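Local coordinates for protein N-alpha-acetyltransferase 30 (Saccharomyces cerevisiae, PDB 6YGB) that catalyses transfer of an acetyl group from acetyl-CoA to the N-terminal methionine of proteins, as the catalytic subunit of the NatC complex, at residues R137-F142 and A151-L156. Sequence-based numbering, arbitrary orientation.
Sequences RMKRMF and AFKLIL
R137 sets CD over one face of the F152 ring, 3.6 Å from the centroid and 9° off the normal, a CH-pi contact, while its CG touches L154 CD2. The chain runs extended from CG to NE, and the guanidinium plane lies 23° from the ring, bringing NH1 to 3.4 Å from F152 CE2. R140 meets the same ring obliquely, its guanidinium plane almost perpendicular and NH1 3.4 Å from F152 CZ. R137 forms a salt bridge with E131, R140 one with D150; R137 NH1 and R140 NH1 hydrogen-bond the backbone oxygens of D458 and L457, respectively, of the N-alpha-acetyltransferase 35 chain. The two strands make the antiparallel hairpin that closes the GNAT-fold sheet, 136-141 being an outermost strand within this chain. Reciprocal hydrogen bonds, M141 N to A151 O (2.9 Å) and A151 N to M141 O, make a hydrogen-bonded pair. Between pairs R137-L154 and R140-F152, M138 and K139 face K153 alone, a beta bulge: M138 N hydrogen-bonds K153 O (2.8 Å) and K153 N hydrogen-bonds K139 O. On the face opposite F152, M141 turns back through chi2 (82°), setting CE 3.7 Å from A151 CB. K139 and K153 pack CB to CB at 3.7 Å, while their NZ atoms, 4.7 Å apart, probably repel mildly.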
ATOM      1  N   ARG A 137      -0.302   7.288  15.698  1.00 32.87           N
ATOM      2  CA  ARG A 137      -0.408   6.743  14.354  1.00 32.28           C
ATOM      3  C   ARG A 137      -1.452   5.631  14.335  1.00 32.35           C
ATOM      4  O   ARG A 137      -1.328   4.644  15.065  1.00 33.56           O
ATOM      5  CB  ARG A 137       0.955   6.225  13.901  1.00 29.65           C
ATOM      6  CG  ARG A 137       2.075   7.202  14.206  1.00 32.28           C
ATOM      7  CD  ARG A 137       3.444   6.668  13.827  1.00 37.05           C
ATOM      8  NE  ARG A 137       4.494   7.576  14.277  1.00 40.08           N
ATOM      9  CZ  ARG A 137       5.788   7.280  14.284  1.00 42.02           C
ATOM     10  NH1 ARG A 137       6.201   6.094  13.862  1.00 41.81           N
ATOM     11  NH2 ARG A 137       6.668   8.170  14.716  1.00 42.84           N
ATOM     12  N   MET A 138      -2.482   5.791  13.509  1.00 32.44           N
ATOM     13  CA  MET A 138      -3.539   4.794  13.414  1.00 35.36           C
ATOM     14  C   MET A 138      -3.462   3.959  12.148  1.00 37.49           C
ATOM     15  O   MET A 138      -4.202   2.980  12.027  1.00 44.59           O
ATOM     16  CB  MET A 138      -4.915   5.465  13.496  1.00 36.86           C
ATOM     17  CG  MET A 138      -5.196   6.110  14.832  1.00 39.43           C
ATOM     18  SD  MET A 138      -4.908   4.978  16.205  1.00 42.17           S
ATOM     19  CE  MET A 138      -6.153   3.731  15.885  1.00 40.42           C
ATOM     20  N   LYS A 139      -2.576   4.304  11.220  1.00 38.86           N
ATOM     21  CA  LYS A 139      -2.560   3.651   9.922  1.00 39.60           C
ATOM     22  C   LYS A 139      -1.275   4.025   9.194  1.00 35.70           C
ATOM     23  O   LYS A 139      -0.707   5.097   9.426  1.00 34.88           O
ATOM     24  CB  LYS A 139      -3.787   4.068   9.107  1.00 43.35           C
ATOM     25  CG  LYS A 139      -4.126   3.203   7.921  1.00 46.57           C
ATOM     26  CD  LYS A 139      -5.448   3.677   7.334  1.00 49.36           C
ATOM     27  CE  LYS A 139      -5.870   2.856   6.139  1.00 50.68           C
ATOM     28  NZ  LYS A 139      -7.190   3.333   5.648  1.00 53.48           N
ATOM     29  N   ARG A 140      -0.819   3.125   8.326  1.00 36.54           N
ATOM     30  CA  ARG A 140       0.300   3.392   7.429  1.00 39.99           C
ATOM     31  C   ARG A 140      -0.153   3.060   6.017  1.00 41.35           C
ATOM     32  O   ARG A 140      -0.675   1.965   5.776  1.00 40.32           O
ATOM     33  CB  ARG A 140       1.546   2.574   7.807  1.00 40.09           C
ATOM     34  CG  ARG A 140       2.802   2.930   7.001  1.00 39.29           C
ATOM     35  CD  ARG A 140       3.957   1.968   7.295  1.00 38.72           C
ATOM     36  NE  ARG A 140       5.187   2.312   6.577  1.00 39.69           N
ATOM     37  CZ  ARG A 140       6.274   2.814   7.156  1.00 43.68           C
ATOM     38  NH1 ARG A 140       6.293   3.026   8.465  1.00 46.12           N
ATOM     39  NH2 ARG A 140       7.348   3.098   6.434  1.00 44.88           N
ATOM     40  N   MET A 141       0.035   4.002   5.095  1.00 41.90           N
ATOM     41  CA  MET A 141      -0.477   3.904   3.732  1.00 40.83           C
ATOM     42  C   MET A 141       0.683   3.702   2.767  1.00 40.25           C
ATOM     43  O   MET A 141       1.598   4.528   2.714  1.00 41.51           O
ATOM     44  CB  MET A 141      -1.269   5.156   3.355  1.00 41.23           C
ATOM     45  CG  MET A 141      -2.575   5.325   4.112  1.00 42.22           C
ATOM     46  SD  MET A 141      -2.359   6.043   5.750  1.00 45.01           S
ATOM     47  CE  MET A 141      -2.452   7.789   5.375  1.00 46.38           C
ATOM     48  N   PHE A 142       0.627   2.626   1.985  1.00 38.90           N
ATOM     49  CA  PHE A 142       1.761   2.222   1.161  1.00 39.15           C
ATOM     50  C   PHE A 142       1.909   3.148  -0.044  1.00 43.48           C
ATOM     51  O   PHE A 142       0.999   3.256  -0.875  1.00 43.36           O
ATOM     52  CB  PHE A 142       1.592   0.772   0.715  1.00 40.08           C
ATOM     53  CG  PHE A 142       2.722   0.259  -0.136  1.00 44.66           C
ATOM     54  CD1 PHE A 142       3.966  -0.008   0.419  1.00 47.92           C
ATOM     55  CD2 PHE A 142       2.538   0.032  -1.491  1.00 45.84           C
ATOM     56  CE1 PHE A 142       5.002  -0.479  -0.366  1.00 47.11           C
ATOM     57  CE2 PHE A 142       3.567  -0.445  -2.274  1.00 47.07           C
ATOM     58  CZ  PHE A 142       4.801  -0.700  -1.712  1.00 46.96           C
ATOM     59  N   ALA A 151       2.816   7.030   4.075  1.00 37.49           N
ATOM     60  CA  ALA A 151       2.197   8.020   4.936  1.00 38.68           C
ATOM     61  C   ALA A 151       1.806   7.381   6.253  1.00 36.89           C
ATOM     62  O   ALA A 151       1.606   6.168   6.334  1.00 36.85           O
ATOM     63  CB  ALA A 151       0.952   8.631   4.293  1.00 32.35           C
ATOM     64  N   PHE A 152       1.720   8.211   7.281  1.00 37.78           N
ATOM     65  CA  PHE A 152       1.063   7.853   8.525  1.00 38.18           C
ATOM     66  C   PHE A 152      -0.236   8.632   8.609  1.00 38.97           C
ATOM     67  O   PHE A 152      -0.297   9.800   8.209  1.00 38.29           O
ATOM     68  CB  PHE A 152       1.924   8.175   9.747  1.00 38.51           C
ATOM     69  CG  PHE A 152       3.001   7.174  10.021  1.00 36.94           C
ATOM     70  CD1 PHE A 152       2.741   5.816   9.959  1.00 35.09           C
ATOM     71  CD2 PHE A 152       4.278   7.594  10.352  1.00 36.54           C
ATOM     72  CE1 PHE A 152       3.735   4.893  10.216  1.00 34.20           C
ATOM     73  CE2 PHE A 152       5.278   6.675  10.612  1.00 36.69           C
ATOM     74  CZ  PHE A 152       5.007   5.324  10.541  1.00 36.27           C
ATOM     75  N   LYS A 153      -1.271   7.977   9.108  1.00 38.67           N
ATOM     76  CA  LYS A 153      -2.525   8.628   9.441  1.00 38.81           C
ATOM     77  C   LYS A 153      -2.507   8.882  10.940  1.00 35.95           C
ATOM     78  O   LYS A 153      -2.356   7.940  11.729  1.00 33.82           O
ATOM     79  CB  LYS A 153      -3.710   7.752   9.040  1.00 44.22           C
ATOM     80  CG  LYS A 153      -5.083   8.389   9.204  1.00 48.96           C
ATOM     81  CD  LYS A 153      -6.160   7.449   8.683  1.00 52.65           C
ATOM     82  CE  LYS A 153      -7.500   8.145   8.576  1.00 57.80           C
ATOM     83  NZ  LYS A 153      -8.474   7.331   7.802  1.00 61.77           N
ATOM     84  N   LEU A 154      -2.627  10.148  11.328  1.00 35.76           N
ATOM     85  CA  LEU A 154      -2.551  10.565  12.722  1.00 36.70           C
ATOM     86  C   LEU A 154      -3.923  11.026  13.195  1.00 37.23           C
ATOM     87  O   LEU A 154      -4.594  11.800  12.500  1.00 37.37           O
ATOM     88  CB  LEU A 154      -1.528  11.691  12.899  1.00 39.99           C
ATOM     89  CG  LEU A 154      -0.111  11.408  12.400  1.00 43.42           C
ATOM     90  CD1 LEU A 154       0.833  12.586  12.654  1.00 45.79           C
ATOM     91  CD2 LEU A 154       0.421  10.150  13.048  1.00 43.42           C
ATOM     92  N   ILE A 155      -4.330  10.565  14.378  1.00 37.31           N
ATOM     93  CA  ILE A 155      -5.613  10.935  14.960  1.00 37.30           C
ATOM     94  C   ILE A 155      -5.400  11.369  16.403  1.00 36.28           C
ATOM     95  O   ILE A 155      -4.650  10.732  17.147  1.00 34.53           O
ATOM     96  CB  ILE A 155      -6.634   9.786  14.864  1.00 39.37           C
ATOM     97  CG1 ILE A 155      -7.107   9.651  13.420  1.00 44.18           C
ATOM     98  CG2 ILE A 155      -7.839  10.042  15.766  1.00 37.84           C
ATOM     99  CD1 ILE A 155      -7.359   8.241  12.996  1.00 50.03           C
ATOM    100  N   LEU A 156      -6.038  12.463  16.781  1.00 36.95           N
ATOM    101  CA  LEU A 156      -6.003  12.969  18.150  1.00 36.36           C
ATOM    102  C   LEU A 156      -7.420  12.959  18.694  1.00 39.29           C
ATOM    103  O   LEU A 156      -8.266  13.747  18.229  1.00 42.10           O
ATOM    104  CB  LEU A 156      -5.427  14.384  18.204  1.00 34.98           C
ATOM    105  CG  LEU A 156      -5.576  15.143  19.523  1.00 35.01           C
ATOM    106  CD1 LEU A 156      -4.566  14.672  20.568  1.00 34.31           C
ATOM    107  CD2 LEU A 156      -5.477  16.651  19.304  1.00 34.46           C
TER